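Local coordinates for protein acetylxylan esterase (Geobacillus stearothermophilus, PDB 5BN1) that removes acetyl side groups from the xylose units of xylan and xylo-oligosaccharides, working as a serine esterase of the GDSL family in a donut-shaped homooctamer, at residues A[87-91]-A[134-138]; A[108-114]-A[153-158]. The protein carries 1 engineered substitution. The contacts are given in a common frame with arbitrary orientation. Residues are numbered along the deposited sequence.

Contact 1: residues A[87-91]-A[134-138]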
# COMPACT_ATOMS: atom_id res chain seq x y z
N ILE A 87 16.28 -16.52 28.72
CA ILE A 87 16.68 -17.13 27.44
C ILE A 87 15.70 -18.24 27.13
O ILE A 87 15.50 -19.18 27.87
CB ILE A 87 18.13 -17.72 27.46
CG1 ILE A 87 19.05 -16.62 27.98
CG2 ILE A 87 18.48 -18.28 26.10
CD1 ILE A 87 20.41 -17.25 28.40
N MET A 88 15.13 -18.23 25.88
CA MET A 88 14.37 -19.36 25.33
C MET A 88 14.80 -19.53 23.90
O MET A 88 14.48 -18.82 22.96
CB MET A 88 12.82 -19.21 25.38
CG MET A 88 12.15 -20.48 24.93
SD MET A 88 10.42 -20.66 25.40
CE MET A 88 9.78 -19.12 24.79
N ILE A 89 15.66 -20.58 23.74
CA ILE A 89 16.28 -20.86 22.44
C ILE A 89 16.46 -22.35 22.28
O ILE A 89 16.54 -23.14 23.24
CB ILE A 89 17.61 -20.12 22.28
CG1 ILE A 89 18.04 -19.92 20.81
CG2 ILE A 89 18.71 -20.82 23.17
CD1 ILE A 89 17.21 -18.82 20.11
N GLY A 90 16.39 -22.79 21.02
CA GLY A 90 16.50 -24.25 20.64
C GLY A 90 15.46 -24.73 19.67
O GLY A 90 15.67 -25.70 19.01
N ILE A 91 14.28 -24.05 19.61
CA ILE A 91 13.31 -24.50 18.65
C ILE A 91 13.85 -24.56 17.23
O ILE A 91 13.66 -25.55 16.55
CB ILE A 91 12.05 -23.64 18.71
CG1 ILE A 91 11.26 -23.95 19.97
CG2 ILE A 91 11.13 -23.92 17.48
CD1 ILE A 91 10.10 -23.03 20.30
N MET A 134 14.70 -20.92 29.91
CA MET A 134 13.51 -21.61 29.52
C MET A 134 13.80 -22.62 28.44
O MET A 134 14.51 -22.35 27.52
CB MET A 134 12.54 -20.58 28.88
CG MET A 134 12.20 -19.41 29.75
SD MET A 134 11.08 -18.08 28.97
CE MET A 134 9.60 -19.07 28.84
N THR A 135 13.25 -23.78 28.57
CA THR A 135 13.48 -24.85 27.57
C THR A 135 12.81 -24.43 26.25
O THR A 135 11.81 -23.68 26.30
CB THR A 135 12.92 -26.23 27.91
OG1 THR A 135 11.48 -26.22 28.11
CG2 THR A 135 13.50 -26.70 29.27
N PRO A 136 13.37 -24.81 25.13
CA PRO A 136 12.51 -24.88 23.92
C PRO A 136 11.38 -25.84 24.19
O PRO A 136 11.24 -26.60 25.17
CB PRO A 136 13.53 -25.28 22.88
CG PRO A 136 14.40 -26.33 23.59
CD PRO A 136 14.62 -25.63 24.89
N PHE A 137 10.48 -25.97 23.18
CA PHE A 137 9.36 -26.84 23.27
C PHE A 137 8.89 -27.20 21.83
O PHE A 137 9.27 -26.52 20.88
CB PHE A 137 8.14 -26.16 24.02
CG PHE A 137 7.61 -24.91 23.39
CD1 PHE A 137 6.71 -25.06 22.36
CD2 PHE A 137 8.05 -23.66 23.75
CE1 PHE A 137 6.26 -23.90 21.69
CE2 PHE A 137 7.63 -22.53 23.11
CZ PHE A 137 6.77 -22.65 22.05
N TYR A 138 8.05 -28.22 21.82
CA TYR A 138 7.40 -28.65 20.56
C TYR A 138 6.05 -29.09 20.95
O TYR A 138 5.88 -29.93 21.85
CB TYR A 138 8.19 -29.69 19.83
CG TYR A 138 7.74 -30.01 18.42
CD1 TYR A 138 7.63 -29.01 17.49
CD2 TYR A 138 7.55 -31.31 18.01
CE1 TYR A 138 7.29 -29.27 16.19
CE2 TYR A 138 7.19 -31.57 16.69
CZ TYR A 138 7.10 -30.56 15.80
OH TYR A 138 6.79 -30.89 14.47
O HOH W 1 16.86 -21.87 26.11
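I91 lays its CD1 over one face of the F137 ring, a CH-pi contact with CD1 3.9 Å from the ring centroid. The same ring meets M88 at its edge: M88 SD lies 4.1 Å from F137 CE2, a Met-aromatic contact. M88 and M134 pack side by side, CB to CB at 3.8 Å. One backbone hydrogen bond joins the two segments, M134 N to I87 O at 2.8 Å. The next pair, I89 N and M134 O, is 4.3 Å apart. Water 1 sits between, accepting a hydrogen bond from I89 N (3.0 Å) and lying 2.8 Å from M134 O. P136 fills the space beside G90, with P136 CB 3.6 Å from I91 N. A CB on G90 would clash with P136 CG, and the backbone angles of G90 would jam it against the preceding carbonyl. G90 is the N-cap residue of helix 91-99. I16, of the short helix that starts at the probable nucleophile S15, touches M88, I91 and F137. Neighbouring strands 84-88 and 130-134 end here, at the C-terminal edge of the parallel sheet, where SGNH hydrolases hold their active site. N92, the inferred transition-state stabiliser, follows I91. The contact is mostly apolar, with one direct hydrogen bond between the segments and F137 N and O buried without a partner, so it holds chiefly by van der Waals packing.

Contact 2: residues A[108-114]-A[153-158]. With IMD (imidazole), chain F.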
# COMPACT_ATOMS: atom_id res chain seq x y z
N VAL A 108 21.83 -26.57 14.12
CA VAL A 108 22.72 -26.40 15.30
C VAL A 108 22.53 -27.67 16.09
O VAL A 108 21.55 -27.87 16.80
CB VAL A 108 22.37 -25.15 16.11
CG1 VAL A 108 23.22 -25.08 17.35
CG2 VAL A 108 22.51 -23.91 15.33
N TYR A 109 23.49 -28.61 16.00
CA TYR A 109 23.50 -29.93 16.58
C TYR A 109 23.83 -29.79 18.09
O TYR A 109 24.25 -28.70 18.50
CB TYR A 109 24.50 -30.82 15.85
CG TYR A 109 24.10 -31.08 14.42
CD1 TYR A 109 22.89 -31.67 14.10
CD2 TYR A 109 25.01 -30.81 13.37
CE1 TYR A 109 22.54 -31.87 12.79
CE2 TYR A 109 24.59 -30.93 12.04
CZ TYR A 109 23.43 -31.53 11.79
OH TYR A 109 23.05 -31.79 10.46
N LEU A 110 23.58 -30.88 18.78
CA LEU A 110 23.59 -30.81 20.25
C LEU A 110 24.89 -30.33 20.78
O LEU A 110 24.92 -29.64 21.78
CB LEU A 110 23.17 -32.16 20.79
CG LEU A 110 22.84 -32.20 22.31
CD1 LEU A 110 21.49 -31.48 22.49
CD2 LEU A 110 22.75 -33.59 22.82
N ASP A 111 26.02 -30.78 20.17
CA ASP A 111 27.29 -30.27 20.64
C ASP A 111 27.50 -28.79 20.55
O ASP A 111 27.95 -28.16 21.50
CB ASP A 111 28.48 -31.00 19.95
CG ASP A 111 28.55 -30.83 18.47
OD1 ASP A 111 27.51 -30.72 17.77
OD2 ASP A 111 29.66 -30.75 17.91
N GLU A 112 27.11 -28.16 19.43
CA GLU A 112 27.15 -26.74 19.28
C GLU A 112 26.15 -26.06 20.23
O GLU A 112 26.51 -25.08 20.81
CB GLU A 112 26.91 -26.30 17.84
CG GLU A 112 27.06 -24.85 17.63
CD GLU A 112 26.83 -24.33 16.20
OE1 GLU A 112 26.54 -25.15 15.31
OE2 GLU A 112 26.90 -23.11 16.03
N TYR A 113 25.00 -26.63 20.35
CA TYR A 113 23.97 -26.06 21.23
C TYR A 113 24.41 -26.00 22.70
O TYR A 113 24.39 -24.91 23.28
CB TYR A 113 22.67 -26.83 21.07
CG TYR A 113 21.53 -26.28 21.88
CD1 TYR A 113 20.81 -25.21 21.42
CD2 TYR A 113 21.17 -26.91 23.03
CE1 TYR A 113 19.76 -24.72 22.14
CE2 TYR A 113 20.05 -26.46 23.80
CZ TYR A 113 19.37 -25.33 23.30
OH TYR A 113 18.30 -24.91 24.07
N GLU A 114 24.85 -27.13 23.17
CA GLU A 114 25.29 -27.19 24.57
C GLU A 114 26.45 -26.28 24.78
O GLU A 114 26.53 -25.55 25.79
CB GLU A 114 25.61 -28.64 25.01
CG GLU A 114 25.91 -28.81 26.51
CD GLU A 114 27.36 -28.62 26.90
OE1 GLU A 114 28.24 -28.41 26.07
OE2 GLU A 114 27.51 -28.63 28.19
N GLN A 153 15.52 -33.75 24.16
CA GLN A 153 16.99 -33.84 24.42
C GLN A 153 17.63 -32.52 24.62
O GLN A 153 18.42 -32.24 25.51
CB GLN A 153 17.61 -34.66 23.33
CG GLN A 153 19.12 -34.77 23.57
CD GLN A 153 19.75 -35.67 22.54
OE1 GLN A 153 19.50 -35.55 21.28
NE2 GLN A 153 20.47 -36.67 23.04
N TYR A 154 17.30 -31.47 23.79
CA TYR A 154 17.75 -30.10 23.95
C TYR A 154 17.25 -29.51 25.25
O TYR A 154 17.98 -28.79 25.92
CB TYR A 154 17.37 -29.23 22.73
CG TYR A 154 18.25 -29.42 21.48
CD1 TYR A 154 18.33 -30.68 20.87
CD2 TYR A 154 18.91 -28.36 20.91
CE1 TYR A 154 19.18 -30.89 19.74
CE2 TYR A 154 19.71 -28.53 19.79
CZ TYR A 154 19.77 -29.78 19.24
OH TYR A 154 20.60 -29.98 18.09
N GLY A 155 16.01 -29.81 25.61
CA GLY A 155 15.50 -29.37 26.89
C GLY A 155 16.32 -29.95 28.09
O GLY A 155 16.41 -29.24 29.05
N ARG A 156 16.73 -31.19 27.96
CA ARG A 156 17.62 -31.83 29.02
C ARG A 156 18.86 -31.02 29.15
O ARG A 156 19.36 -30.74 30.29
CB ARG A 156 17.89 -33.26 28.73
CG ARG A 156 16.77 -34.16 28.87
CD ARG A 156 17.14 -35.63 29.03
NE ARG A 156 17.72 -36.21 27.82
CZ ARG A 156 17.07 -36.70 26.82
NH1 ARG A 156 15.74 -36.61 26.70
NH2 ARG A 156 17.72 -37.22 25.79
N VAL A 157 19.48 -30.55 28.06
CA VAL A 157 20.62 -29.65 28.10
C VAL A 157 20.36 -28.44 28.86
O VAL A 157 21.12 -27.96 29.69
CB VAL A 157 21.25 -29.37 26.71
CG1 VAL A 157 22.14 -28.15 26.74
CG2 VAL A 157 21.86 -30.66 26.10
N VAL A 158 19.24 -27.74 28.53
CA VAL A 158 18.89 -26.55 29.24
C VAL A 158 18.82 -26.75 30.79
O VAL A 158 19.31 -25.87 31.51
CB VAL A 158 17.59 -25.99 28.61
CG1 VAL A 158 17.17 -24.75 29.39
CG2 VAL A 158 17.82 -25.58 27.13
N1 IMD F . 25.61 -30.45 31.73
C2 IMD F . 26.13 -29.44 30.84
N3 IMD F . 25.92 -29.97 29.71
C4 IMD F . 25.66 -31.33 29.75
C5 IMD F . 25.33 -31.66 31.09
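L110, Y113, Y154 and V157 form the apolar centre between two neighbouring helices on one side of the alpha/beta SGNH hydrolase fold. The short segments 110-114 and 153-158 run roughly parallel, with axes 10.5 Å apart and a crossing angle of -27°. L110 CD1 sits over one face of the Y154 ring, a CH-pi contact 3.8 Å from the centroid. It also touches V157 CG2 at 3.7 Å. The rings of Y113 and Y154 meet obliquely, their planes at 49° and centroids 4.6 Å apart. V157 points toward the other helix, with CG1 4.0 Å from Y113 CE2 and 3.8 Å from E114 CG. V158 CG2 lies at the edge of the Y113 ring, 3.2 Å from Y113 OH; the polar partner of that hydroxyl is I89 O. Farther out, L110 CD2 packs on Q153 CD at 3.7 Å. Helix 91-99 borders the contact: V94 touches Y154, and Q97 hydrogen-bonds to its hydroxyl. E114, partly exposed, takes a weak hydrogen bond from an imidazole, probably from the crystallisation liquor. Just before helix 110-124, Y154 OH donates a hydrogen bond to V108 O at 2.6 Å.

From the N terminus, the chain reaches 87-91 at the end of strand 84-88. It continues through helix 91-99 to 108-114, which leads into helix 110-124. Strand 130-134 then brings it back beside strand 84-88. Where that strand ends, segment 134-138 closes the loop of contact 1. Helix 146-165 follows, and 153-158 closes the loop of contact 2 on 108-114. The segments alternate, so the two loops cross. Contact 1 joins the ends of two neighbouring strands; contact 2 joins helix 110-124, which precedes strand 130-134, to helix 146-165, which follows it. Y113 couples the two: its OH is 2.6 Å from I89 O, a probable hydrogen bond, and its CE1 is 3.6 Å from G90 CA.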